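Local coordinates for uric acid degradation bifunctional protein PucL (PDB 6A4M) that acts as a urate oxidase, oxidising uric acid, and belongs to a bifunctional protein that probably also decarboxylates a later intermediate of the same pathway, at residues A[115-120]-A[129-134]. Residues are numbered along the deposited sequence; the frame is centred on the assembly and turned at random.
Sequences EAMPAY and RLVFRR
E115 faces R133 as an antiparallel hydrogen-bonded pair: E115 N donates to R133 O at 2.9 Å, and R133 N returns the bond to E115 O at 2.8 Å. They also form a salt bridge. A bend in the arginine (chi3 56°) sets NE towards the glutamate, and NE and NH2 both donate to E115 OE1, at 3.1 and 3.2 Å. OE1 lies in the guanidinium plane, whereas the carboxylate plane stands 87° from it, with the two nitrogens on opposite faces of the carboxylate. A116, the next position, forms a non-hydrogen-bonded pair with F132; its CB meets F132 CE2 at 3.8 Å, and F132 also touches F114. M117 N bonds to V131 O at 3.0 Å, while M117 SD sits over one face of the R133 guanidinium, 3.2 Å from R133 NH1, with E115 OE1 at its edge. M117 is also backbone-bonded to S128, so strand 104-121 passes from partner 131-134 to partner 124-128 where the chain turns at 129-130. The strand directions lie at 129°, well short of straight antiparallel: an antiparallel pairing at the base of a surface beta-hairpin arm (104-121 with 124-128), projecting from the large antiparallel sheet consistent with the T-fold of uricases.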
loop_
_atom_site.group_PDB
_atom_site.type_symbol
_atom_site.label_atom_id
_atom_site.label_comp_id
_atom_site.label_asym_id
_atom_site.label_seq_id
_atom_site.Cartn_x
_atom_site.Cartn_y
_atom_site.Cartn_z
ATOM N N GLU A 115 -11.709 0.058 8.433
ATOM C CA GLU A 115 -11.684 -1.277 9.043
ATOM C C GLU A 115 -13.021 -1.560 9.726
ATOM O O GLU A 115 -13.408 -0.839 10.650
ATOM C CB GLU A 115 -10.559 -1.362 10.079
ATOM C CG GLU A 115 -9.154 -1.144 9.524
ATOM C CD GLU A 115 -8.077 -1.086 10.607
ATOM O OE1 GLU A 115 -8.404 -0.888 11.798
ATOM O OE2 GLU A 115 -6.885 -1.231 10.268
ATOM N N ALA A 116 -13.717 -2.604 9.277
ATOM C CA ALA A 116 -15.041 -2.952 9.814
ATOM C C ALA A 116 -14.978 -3.296 11.305
ATOM O O ALA A 116 -14.053 -3.977 11.752
ATOM C CB ALA A 116 -15.648 -4.110 9.034
ATOM N N MET A 117 -15.969 -2.815 12.054
ATOM C CA MET A 117 -16.011 -2.953 13.511
ATOM C C MET A 117 -16.989 -4.051 13.937
ATOM O O MET A 117 -17.824 -4.475 13.135
ATOM C CB MET A 117 -16.410 -1.615 14.141
ATOM C CG MET A 117 -15.382 -0.509 13.944
ATOM S SD MET A 117 -13.820 -0.816 14.796
ATOM C CE MET A 117 -14.295 -0.504 16.492
ATOM N N PRO A 118 -16.877 -4.530 15.197
ATOM C CA PRO A 118 -17.807 -5.568 15.662
ATOM C C PRO A 118 -19.265 -5.102 15.780
ATOM O O PRO A 118 -19.532 -3.908 15.955
ATOM C CB PRO A 118 -17.240 -5.978 17.036
ATOM C CG PRO A 118 -16.281 -4.908 17.421
ATOM C CD PRO A 118 -15.757 -4.340 16.139
ATOM N N ALA A 119 -20.183 -6.063 15.672
ATOM C CA ALA A 119 -21.619 -5.827 15.822
ATOM C C ALA A 119 -22.274 -7.029 16.489
ATOM O O ALA A 119 -22.048 -8.166 16.071
ATOM C CB ALA A 119 -22.256 -5.582 14.468
ATOM N N TYR A 120 -23.081 -6.766 17.517
ATOM C CA TYR A 120 -23.814 -7.802 18.245
ATOM C C TYR A 120 -25.264 -7.822 17.761
ATOM O O TYR A 120 -26.054 -6.939 18.107
ATOM C CB TYR A 120 -23.739 -7.538 19.752
ATOM C CG TYR A 120 -24.245 -8.676 20.613
ATOM C CD1 TYR A 120 -23.594 -9.911 20.619
ATOM C CD2 TYR A 120 -25.358 -8.514 21.443
ATOM C CE1 TYR A 120 -24.044 -10.956 21.412
ATOM C CE2 TYR A 120 -25.817 -9.553 22.239
ATOM C CZ TYR A 120 -25.157 -10.771 22.222
ATOM O OH TYR A 120 -25.605 -11.806 23.009
ATOM N N ARG A 129 -21.207 -4.560 8.569
ATOM C CA ARG A 129 -21.120 -4.095 7.186
ATOM C C ARG A 129 -21.481 -2.605 7.096
ATOM O O ARG A 129 -21.583 -2.059 5.994
ATOM C CB ARG A 129 -22.052 -4.924 6.296
ATOM C CG ARG A 129 -21.798 -6.427 6.360
ATOM C CD ARG A 129 -22.768 -7.209 5.486
ATOM N NE ARG A 129 -22.632 -6.848 4.076
ATOM C CZ ARG A 129 -21.645 -7.239 3.265
ATOM N NH1 ARG A 129 -20.662 -8.037 3.692
ATOM N NH2 ARG A 129 -21.640 -6.825 2.000
ATOM N N LEU A 130 -21.665 -1.959 8.255
ATOM C CA LEU A 130 -22.087 -0.557 8.348
ATOM C C LEU A 130 -21.070 0.339 9.067
ATOM O O LEU A 130 -20.737 1.408 8.562
ATOM C CB LEU A 130 -23.437 -0.466 9.071
ATOM C CG LEU A 130 -24.578 -1.344 8.538
ATOM C CD1 LEU A 130 -25.832 -1.137 9.374
ATOM C CD2 LEU A 130 -24.865 -1.059 7.068
ATOM N N VAL A 131 -20.598 -0.087 10.240
ATOM C CA VAL A 131 -19.706 0.728 11.081
ATOM C C VAL A 131 -18.238 0.405 10.794
ATOM O O VAL A 131 -17.828 -0.754 10.879
ATOM C CB VAL A 131 -19.998 0.520 12.588
ATOM C CG1 VAL A 131 -19.168 1.477 13.440
ATOM C CG2 VAL A 131 -21.484 0.703 12.875
ATOM N N PHE A 132 -17.456 1.437 10.472
ATOM C CA PHE A 132 -16.041 1.289 10.129
ATOM C C PHE A 132 -15.172 2.270 10.911
ATOM O O PHE A 132 -15.525 3.437 11.055
ATOM C CB PHE A 132 -15.828 1.535 8.634
ATOM C CG PHE A 132 -16.527 0.545 7.748
ATOM C CD1 PHE A 132 -17.847 0.750 7.364
ATOM C CD2 PHE A 132 -15.864 -0.585 7.282
ATOM C CE1 PHE A 132 -18.498 -0.159 6.544
ATOM C CE2 PHE A 132 -16.510 -1.498 6.456
ATOM C CZ PHE A 132 -17.830 -1.284 6.089
ATOM N N ARG A 133 -14.036 1.788 11.411
ATOM C CA ARG A 133 -12.983 2.663 11.932
ATOM C C ARG A 133 -12.226 3.280 10.755
ATOM O O ARG A 133 -11.956 2.594 9.773
ATOM C CB ARG A 133 -12.004 1.889 12.833
ATOM C CG ARG A 133 -10.728 2.657 13.188
ATOM C CD ARG A 133 -10.004 2.074 14.395
ATOM N NE ARG A 133 -9.704 0.656 14.195
ATOM C CZ ARG A 133 -10.144 -0.369 14.935
ATOM N NH1 ARG A 133 -10.913 -0.203 16.011
ATOM N NH2 ARG A 133 -9.785 -1.600 14.594
ATOM N N ARG A 134 -11.898 4.568 10.866
ATOM C CA ARG A 134 -10.921 5.214 9.979
ATOM C C ARG A 134 -9.544 4.958 10.604
ATOM O O ARG A 134 -9.268 5.408 11.719
ATOM C CB ARG A 134 -11.261 6.710 9.765
ATOM C CG ARG A 134 -10.134 7.749 9.795
ATOM C CD ARG A 134 -9.028 7.538 8.775
ATOM N NE ARG A 134 -8.442 8.811 8.336
ATOM C CZ ARG A 134 -7.192 8.987 7.895
ATOM N NH1 ARG A 134 -6.311 7.981 7.828
ATOM N NH2 ARG A 134 -6.808 10.203 7.521
#